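2-(acetamidomethylene)succinate hydrolase (Mesorhizobium loti, PDB 3KXP) catalyses the last step of vitamin B6 degradation, hydrolysing (E)-2-(acetamidomethylene)succinate to succinic semialdehyde, acetate, ammonia and carbon dioxide. Local coordinates at residues A[49-54]-A[131-136]; A[249-254]-A[275-280]; A[291-294]-A[298-301]. One frame throughout, in Å; residues are numbered along the deposited sequence.

Contact 1 (A[49-54]-A[131-136]); sequences ISRRVD and LARGHA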
loop_
_atom_site.group_PDB
_atom_site.type_symbol
_atom_site.label_atom_id
_atom_site.label_comp_id
_atom_site.label_asym_id
_atom_site.label_seq_id
_atom_site.Cartn_x
_atom_site.Cartn_y
_atom_site.Cartn_z
ATOM N N ILE A 49 26.636 -4.637 -14.297
ATOM C CA ILE A 49 27.745 -3.898 -14.867
ATOM C C ILE A 49 27.807 -2.567 -14.127
ATOM O O ILE A 49 26.778 -1.931 -13.889
ATOM C CB ILE A 49 27.555 -3.674 -16.394
ATOM C CG1 ILE A 49 26.499 -2.594 -16.667
ATOM C CG2 ILE A 49 27.128 -4.987 -17.050
ATOM C CD1 ILE A 49 27.032 -1.155 -16.668
ATOM N N SER A 50 29.009 -2.163 -13.740
ATOM C CA SER A 50 29.194 -0.912 -13.019
ATOM C C SER A 50 29.780 0.114 -13.962
ATOM O O SER A 50 30.593 -0.223 -14.817
ATOM C CB SER A 50 30.144 -1.109 -11.839
ATOM O OG SER A 50 29.676 -2.105 -10.951
ATOM N N ARG A 51 29.360 1.364 -13.816
ATOM C CA ARG A 51 29.871 2.431 -14.661
ATOM C C ARG A 51 29.556 3.773 -14.033
ATOM O O ARG A 51 28.542 3.931 -13.356
ATOM C CB ARG A 51 29.263 2.358 -16.070
ATOM C CG ARG A 51 27.843 2.919 -16.223
ATOM C CD ARG A 51 27.266 2.556 -17.595
ATOM N NE ARG A 51 25.959 3.154 -17.871
ATOM C CZ ARG A 51 25.774 4.404 -18.293
ATOM N NH1 ARG A 51 26.819 5.204 -18.491
ATOM N NH2 ARG A 51 24.546 4.850 -18.537
ATOM N N ARG A 52 30.443 4.736 -14.240
ATOM C CA ARG A 52 30.231 6.060 -13.698
ATOM C C ARG A 52 29.487 6.853 -14.761
ATOM O O ARG A 52 29.917 6.931 -15.915
ATOM C CB ARG A 52 31.567 6.720 -13.350
ATOM C CG ARG A 52 32.394 5.945 -12.331
ATOM C CD ARG A 52 33.551 6.784 -11.829
ATOM N NE ARG A 52 33.085 7.793 -10.891
ATOM C CZ ARG A 52 33.456 9.070 -10.894
ATOM N NH1 ARG A 52 34.310 9.526 -11.793
ATOM N NH2 ARG A 52 32.962 9.891 -9.984
ATOM N N VAL A 53 28.351 7.415 -14.370
ATOM C CA VAL A 53 27.525 8.178 -15.285
ATOM C C VAL A 53 27.633 9.660 -15.026
ATOM O O VAL A 53 27.404 10.130 -13.913
ATOM C CB VAL A 53 26.052 7.774 -15.158
ATOM C CG1 VAL A 53 25.215 8.515 -16.199
ATOM C CG2 VAL A 53 25.918 6.266 -15.327
ATOM N N ASP A 54 27.991 10.395 -16.068
ATOM C CA ASP A 54 28.108 11.838 -15.975
ATOM C C ASP A 54 26.701 12.366 -16.214
ATOM O O ASP A 54 26.139 12.172 -17.287
ATOM C CB ASP A 54 29.073 12.349 -17.046
ATOM C CG ASP A 54 29.326 13.843 -16.955
ATOM O OD1 ASP A 54 30.231 14.328 -17.672
ATOM O OD2 ASP A 54 28.628 14.534 -16.184
ATOM N N LEU A 131 19.514 9.093 -18.048
ATOM C CA LEU A 131 19.281 7.712 -18.449
ATOM C C LEU A 131 18.224 7.661 -19.540
ATOM O O LEU A 131 18.169 6.713 -20.318
ATOM C CB LEU A 131 18.822 6.876 -17.255
ATOM C CG LEU A 131 19.833 6.648 -16.130
ATOM C CD1 LEU A 131 19.187 5.778 -15.057
ATOM C CD2 LEU A 131 21.091 5.980 -16.687
ATOM N N ALA A 132 17.386 8.695 -19.576
ATOM C CA ALA A 132 16.307 8.814 -20.554
ATOM C C ALA A 132 15.663 7.475 -20.909
ATOM O O ALA A 132 15.620 7.089 -22.075
ATOM C CB ALA A 132 16.823 9.495 -21.818
ATOM N N ARG A 133 15.173 6.768 -19.897
ATOM C CA ARG A 133 14.514 5.484 -20.111
ATOM C C ARG A 133 13.109 5.524 -19.525
ATOM O O ARG A 133 12.527 4.488 -19.225
ATOM C CB ARG A 133 15.305 4.352 -19.456
ATOM C CG ARG A 133 16.759 4.299 -19.873
ATOM C CD ARG A 133 17.442 3.034 -19.375
ATOM N NE ARG A 133 18.896 3.154 -19.453
ATOM C CZ ARG A 133 19.747 2.173 -19.173
ATOM N NH1 ARG A 133 19.290 0.983 -18.799
ATOM N NH2 ARG A 133 21.055 2.386 -19.253
ATOM N N GLY A 134 12.571 6.729 -19.366
ATOM C CA GLY A 134 11.238 6.877 -18.812
ATOM C C GLY A 134 11.265 7.168 -17.322
ATOM O O GLY A 134 12.315 7.067 -16.689
ATOM N N HIS A 135 10.112 7.526 -16.762
ATOM C CA HIS A 135 10.013 7.834 -15.339
ATOM C C HIS A 135 10.455 6.628 -14.514
ATOM O O HIS A 135 10.315 5.480 -14.938
ATOM C CB HIS A 135 8.580 8.254 -14.978
ATOM C CG HIS A 135 7.543 7.217 -15.284
ATOM N ND1 HIS A 135 6.232 7.341 -14.879
ATOM C CD2 HIS A 135 7.629 6.025 -15.923
ATOM C CE1 HIS A 135 5.555 6.268 -15.249
ATOM N NE2 HIS A 135 6.380 5.453 -15.883
ATOM N N ALA A 136 10.986 6.886 -13.327
ATOM C CA ALA A 136 11.488 5.795 -12.509
ATOM C C ALA A 136 10.770 5.543 -11.201
ATOM O O ALA A 136 10.210 6.452 -10.587
ATOM C CB ALA A 136 12.976 6.010 -12.228
#

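Contact 2 (A[249-254]-A[275-280]); sequences PAYRDV and AKTSRL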
loop_
_atom_site.group_PDB
_atom_site.type_symbol
_atom_site.label_atom_id
_atom_site.label_comp_id
_atom_site.label_asym_id
_atom_site.label_seq_id
_atom_site.Cartn_x
_atom_site.Cartn_y
_atom_site.Cartn_z
ATOM N N PRO A 249 7.106 19.045 4.448
ATOM C CA PRO A 249 6.690 19.561 3.133
ATOM C C PRO A 249 6.764 18.500 2.033
ATOM O O PRO A 249 5.862 18.387 1.204
ATOM C CB PRO A 249 7.666 20.708 2.893
ATOM C CG PRO A 249 7.917 21.221 4.286
ATOM C CD PRO A 249 8.098 19.937 5.075
ATOM N N ALA A 250 7.840 17.715 2.041
ATOM C CA ALA A 250 8.031 16.665 1.046
ATOM C C ALA A 250 6.946 15.581 1.111
ATOM O O ALA A 250 6.444 15.143 0.079
ATOM C CB ALA A 250 9.407 16.042 1.206
ATOM N N TYR A 251 6.587 15.128 2.305
ATOM C CA TYR A 251 5.537 14.115 2.391
ATOM C C TYR A 251 4.168 14.743 2.163
ATOM O O TYR A 251 3.284 14.128 1.580
ATOM C CB TYR A 251 5.555 13.401 3.745
ATOM C CG TYR A 251 6.435 12.170 3.782
ATOM C CD1 TYR A 251 7.822 12.276 3.871
ATOM C CD2 TYR A 251 5.873 10.895 3.759
ATOM C CE1 TYR A 251 8.629 11.137 3.948
ATOM C CE2 TYR A 251 6.667 9.753 3.835
ATOM C CZ TYR A 251 8.044 9.881 3.933
ATOM O OH TYR A 251 8.824 8.753 4.056
ATOM N N ARG A 252 3.997 15.975 2.620
ATOM C CA ARG A 252 2.732 16.672 2.440
ATOM C C ARG A 252 2.435 16.982 0.966
ATOM O O ARG A 252 1.289 16.893 0.523
ATOM C CB ARG A 252 2.749 17.983 3.224
ATOM C CG ARG A 252 1.488 18.830 3.067
ATOM C CD ARG A 252 1.763 20.257 3.517
ATOM N NE ARG A 252 2.799 20.847 2.674
ATOM C CZ ARG A 252 3.639 21.798 3.066
ATOM N NH1 ARG A 252 3.569 22.280 4.303
ATOM N NH2 ARG A 252 4.559 22.259 2.223
ATOM N N ASP A 253 3.465 17.320 0.195
ATOM C CA ASP A 253 3.238 17.695 -1.200
ATOM C C ASP A 253 3.440 16.648 -2.290
ATOM O O ASP A 253 3.048 16.876 -3.436
ATOM C CB ASP A 253 4.066 18.943 -1.534
ATOM C CG ASP A 253 3.906 20.049 -0.489
ATOM O OD1 ASP A 253 2.782 20.233 0.036
ATOM O OD2 ASP A 253 4.906 20.740 -0.198
ATOM N N VAL A 254 4.022 15.500 -1.951
ATOM C CA VAL A 254 4.252 14.480 -2.968
ATOM C C VAL A 254 2.927 14.022 -3.589
ATOM O O VAL A 254 2.010 13.607 -2.887
ATOM C CB VAL A 254 5.044 13.263 -2.397
ATOM C CG1 VAL A 254 4.242 12.552 -1.309
ATOM C CG2 VAL A 254 5.393 12.308 -3.525
ATOM N N ALA A 275 3.119 7.105 13.130
ATOM C CA ALA A 275 1.729 7.464 13.403
ATOM C C ALA A 275 1.427 8.901 12.968
ATOM O O ALA A 275 0.380 9.171 12.381
ATOM C CB ALA A 275 1.423 7.287 14.889
ATOM N N LYS A 276 2.345 9.820 13.256
ATOM C CA LYS A 276 2.165 11.222 12.880
ATOM C C LYS A 276 2.220 11.356 11.365
ATOM O O LYS A 276 1.427 12.087 10.769
ATOM C CB LYS A 276 3.251 12.091 13.515
ATOM C CG LYS A 276 3.251 12.065 15.034
ATOM C CD LYS A 276 4.442 12.819 15.599
ATOM C CE LYS A 276 4.536 12.641 17.110
ATOM N NZ LYS A 276 5.728 13.330 17.695
ATOM N N THR A 277 3.156 10.641 10.746
ATOM C CA THR A 277 3.302 10.671 9.295
ATOM C C THR A 277 1.988 10.234 8.649
ATOM O O THR A 277 1.461 10.923 7.774
ATOM C CB THR A 277 4.436 9.731 8.817
ATOM O OG1 THR A 277 5.677 10.119 9.425
ATOM C CG2 THR A 277 4.584 9.797 7.304
ATOM N N SER A 278 1.460 9.091 9.086
ATOM C CA SER A 278 0.204 8.580 8.549
ATOM C C SER A 278 -0.951 9.552 8.765
ATOM O O SER A 278 -1.866 9.612 7.963
ATOM C CB SER A 278 -0.140 7.226 9.173
ATOM O OG SER A 278 0.634 6.197 8.580
ATOM N N ARG A 279 -0.912 10.314 9.849
ATOM C CA ARG A 279 -1.970 11.282 10.110
ATOM C C ARG A 279 -1.830 12.461 9.132
ATOM O O ARG A 279 -2.817 13.090 8.752
ATOM C CB ARG A 279 -1.875 11.771 11.555
ATOM C CG ARG A 279 -2.903 12.807 11.934
ATOM C CD ARG A 279 -2.740 13.169 13.402
ATOM N NE ARG A 279 -2.705 11.965 14.229
ATOM C CZ ARG A 279 -1.707 11.648 15.048
ATOM N NH1 ARG A 279 -0.653 12.446 15.159
ATOM N NH2 ARG A 279 -1.762 10.525 15.753
ATOM N N LEU A 280 -0.591 12.745 8.733
ATOM C CA LEU A 280 -0.288 13.821 7.791
ATOM C C LEU A 280 -0.742 13.404 6.389
ATOM O O LEU A 280 -1.297 14.207 5.629
ATOM C CB LEU A 280 1.222 14.094 7.773
ATOM C CG LEU A 280 1.691 15.086 6.707
ATOM C CD1 LEU A 280 1.169 16.479 7.054
ATOM C CD2 LEU A 280 3.220 15.075 6.629
#

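Contact 3 (A[291-294]-A[298-301]); sequences GADH and EVSP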
loop_
_atom_site.group_PDB
_atom_site.type_symbol
_atom_site.label_atom_id
_atom_site.label_comp_id
_atom_site.label_asym_id
_atom_site.label_seq_id
_atom_site.Cartn_x
_atom_site.Cartn_y
_atom_site.Cartn_z
ATOM N N GLY A 291 10.071 -8.141 13.212
ATOM C CA GLY A 291 11.416 -8.670 13.347
ATOM C C GLY A 291 12.513 -7.810 12.736
ATOM O O GLY A 291 13.694 -8.125 12.888
ATOM N N ALA A 292 12.136 -6.730 12.052
ATOM C CA ALA A 292 13.113 -5.848 11.416
ATOM C C ALA A 292 13.363 -4.549 12.175
ATOM O O ALA A 292 12.435 -3.945 12.724
ATOM C CB ALA A 292 12.668 -5.524 9.991
ATOM N N ASP A 293 14.623 -4.123 12.211
ATOM C CA ASP A 293 14.975 -2.867 12.860
ATOM C C ASP A 293 15.110 -1.847 11.723
ATOM O O ASP A 293 14.440 -1.982 10.694
ATOM C CB ASP A 293 16.281 -2.987 13.671
ATOM C CG ASP A 293 17.487 -3.360 12.812
ATOM O OD1 ASP A 293 18.620 -3.372 13.347
ATOM O OD2 ASP A 293 17.307 -3.643 11.606
ATOM N N HIS A 294 15.956 -0.838 11.887
ATOM C CA HIS A 294 16.111 0.171 10.851
ATOM C C HIS A 294 16.506 -0.393 9.483
ATOM O O HIS A 294 16.092 0.136 8.446
ATOM C CB HIS A 294 17.140 1.213 11.310
ATOM C CG HIS A 294 17.515 2.214 10.258
ATOM N ND1 HIS A 294 16.589 3.021 9.627
ATOM C CD2 HIS A 294 18.724 2.567 9.758
ATOM C CE1 HIS A 294 17.212 3.829 8.790
ATOM N NE2 HIS A 294 18.508 3.576 8.850
ATOM N N GLU A 298 17.743 -5.394 4.373
ATOM C CA GLU A 298 18.798 -6.368 4.619
ATOM C C GLU A 298 18.393 -7.429 5.649
ATOM O O GLU A 298 18.738 -8.604 5.506
ATOM C CB GLU A 298 20.083 -5.649 5.061
ATOM C CG GLU A 298 20.837 -4.987 3.911
ATOM C CD GLU A 298 21.868 -3.957 4.363
ATOM O OE1 GLU A 298 21.467 -2.843 4.760
ATOM O OE2 GLU A 298 23.079 -4.255 4.314
ATOM N N VAL A 299 17.643 -7.021 6.670
ATOM C CA VAL A 299 17.226 -7.938 7.722
ATOM C C VAL A 299 16.000 -8.782 7.357
ATOM O O VAL A 299 15.870 -9.910 7.815
ATOM C CB VAL A 299 16.955 -7.165 9.050
ATOM C CG1 VAL A 299 16.575 -8.137 10.157
ATOM C CG2 VAL A 299 18.197 -6.364 9.458
ATOM N N SER A 300 15.112 -8.246 6.522
ATOM C CA SER A 300 13.903 -8.970 6.113
ATOM C C SER A 300 13.728 -8.908 4.600
ATOM O O SER A 300 12.768 -8.316 4.100
ATOM C CB SER A 300 12.662 -8.361 6.779
ATOM O OG SER A 300 12.820 -8.266 8.182
ATOM N N PRO A 301 14.649 -9.530 3.849
ATOM C CA PRO A 301 14.601 -9.539 2.383
ATOM C C PRO A 301 13.322 -10.063 1.727
ATOM O O PRO A 301 12.850 -9.485 0.742
ATOM C CB PRO A 301 15.833 -10.366 2.000
ATOM C CG PRO A 301 15.994 -11.300 3.171
ATOM C CD PRO A 301 15.746 -10.382 4.344
#

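Contact 1 (A[49-54]-A[131-136])
Arg51, on the edge strand 49-54, reaches across to the end of helix 117-131, where its NH2 lies 4.1 Å from CD2 of Leu131. The two side chains run antiparallel past one another, the leucine methyl coming in obliquely to the guanidinium. This apolar side is the well-packed one. CG2 of Val53 lies 3.4 Å above one face of the Arg51 guanidinium, displaced from the centre of the group, and Leu131 rests on Leu70, Leu72 and Ile98 of the sheet, so branched aliphatic residues suit both places.

The other side is looser and more exposed. Arg133 sends a nearly straight chain out of the loop, with CB to NE extended, and its NH2 stops 4.3 Å from NH2 of Arg51, at the edge of that group and near its plane. Both guanidinium groups converge on Glu64 of strand 59-65, one on each carboxylate oxygen: OE2 forms a salt bridge with NE of Arg51 and OE1 another with NH2 of Arg133. The shared anion probably stabilises the pair, and long, flexible arginines can reach it from separate backbones. The helix ends at Leu131; Ala132, the first residue past it, turns the chain with positive phi, and Gly134 continues the turn with phi 97°. This is the helix-to-strand return of an alpha/beta hydrolase fold, leading into strand 136-141 and, beyond it, the inferred nucleophile Ser142.

Contact 2 (A[249-254]-A[275-280])
Helices 249-253 and 275-280 run in broadly the same direction, their local axes 10.4 Å apart at closest approach and inclined at 41°, with Arg252 and Leu280 the nearest pair by CA atoms. Tyr251 and Leu280 meet between them: CD2 of the leucine lies 4.1 Å from CB of Tyr251 and also approaches the backbone N of Arg252. Leu280 holds its CG anti to the backbone N (chi1 173°), which carries its forked end across to the other helix. Farther along the tyrosine, CG2 of Thr277 comes within 3.9 Å of ring atom CD2, meeting the ring obliquely.

Both helices belong to the alpha/beta hydrolase fold, and strand 258-263 connects them along the chain, so the unit is helix-strand-helix; Tyr251 and Thr277 both touch Ile260 of that strand. Threonine suits this buried spot because its methyl packs on the ring while OG1 bonds back to the helical carbonyl of Ala273. Tyrosine likewise combines a broad apolar ring with a polar end, its OH hydrogen-bonding to O of Phe167, the residue after Asp166, the inferred active-site acid.

Arg252 lends only the root of its side chain to the interface, CB standing 4.4 Å from CD1 of Leu280. Its exposed guanidinium turns back to grip Asp253 side-on, NE to OD1 at 2.7 Å and NH2 to OD2 at 2.9 Å, both acceptors lying close to the guanidinium plane.

Contact 3 (A[291-294]-A[298-301])
Asp293 has its CG between the backbone N and the carbonyl carbon (chi1 61°), and Val299 sets CG2 beside its own backbone N, with CG1 anti to that nitrogen (chi1 -178°); together these torsions bring OD2 of Asp293 to 3.6 Å from CG2 of Val299. The two side chains lie roughly perpendicular to each other. The other valine branch faces the loop backbone, CG1 lying 4.0 Å from the carbonyl O of Gly291. A beta-branched residue suits this place because its two methyls can meet separate parts of the loop at once.

The carboxylate of Asp293 is buried, yet both oxygens have polar partners: OD2 accepts from the backbone N of Tyr295, and OD1 from ND2 of Asn206. These bonds would fix the rotation of the group, and valine adds an apolar neighbour beside it. Next to this pair, CB of Ala292 packs closely against OG of Ser300, at 3.3 Å, where two small side chains allow loop and helix end to approach. Gly291, early in the loop, has phi 77°, a positive value that glycine adopts easily, and its N bonds to Glu264.

His294 leaves its backbone pointing away from 298-301. Its ND1 hydrogen-bonds to OD2 of Asp166, and its side chain touches Ser142; this is the loop that carries the histidine of the inferred Ser-His-Asp catalytic triad, placed after the last strand as in other alpha/beta hydrolases.

How the contacts relate
The three contacts follow one another along the chain without overlap, and none touches another. Contact 1 lies at the 49-54 edge of the eight-stranded sheet; contact 3 follows strand 286-289 at the other edge, their centres about 28 Å apart on opposite sides of the chain's centre. Contact 2 pairs the helices before and after strand 258-263, which neighbours strand 286-289; its centre is about 29 Å from that of contact 1 and about 23 Å from that of contact 3. The regions bear on the inferred triad to different degrees: contact 1 lies away from it, though its loop leads into the strand before Ser142; Tyr251 of contact 2 bonds to the residue after Asp166; contact 3 contains His294.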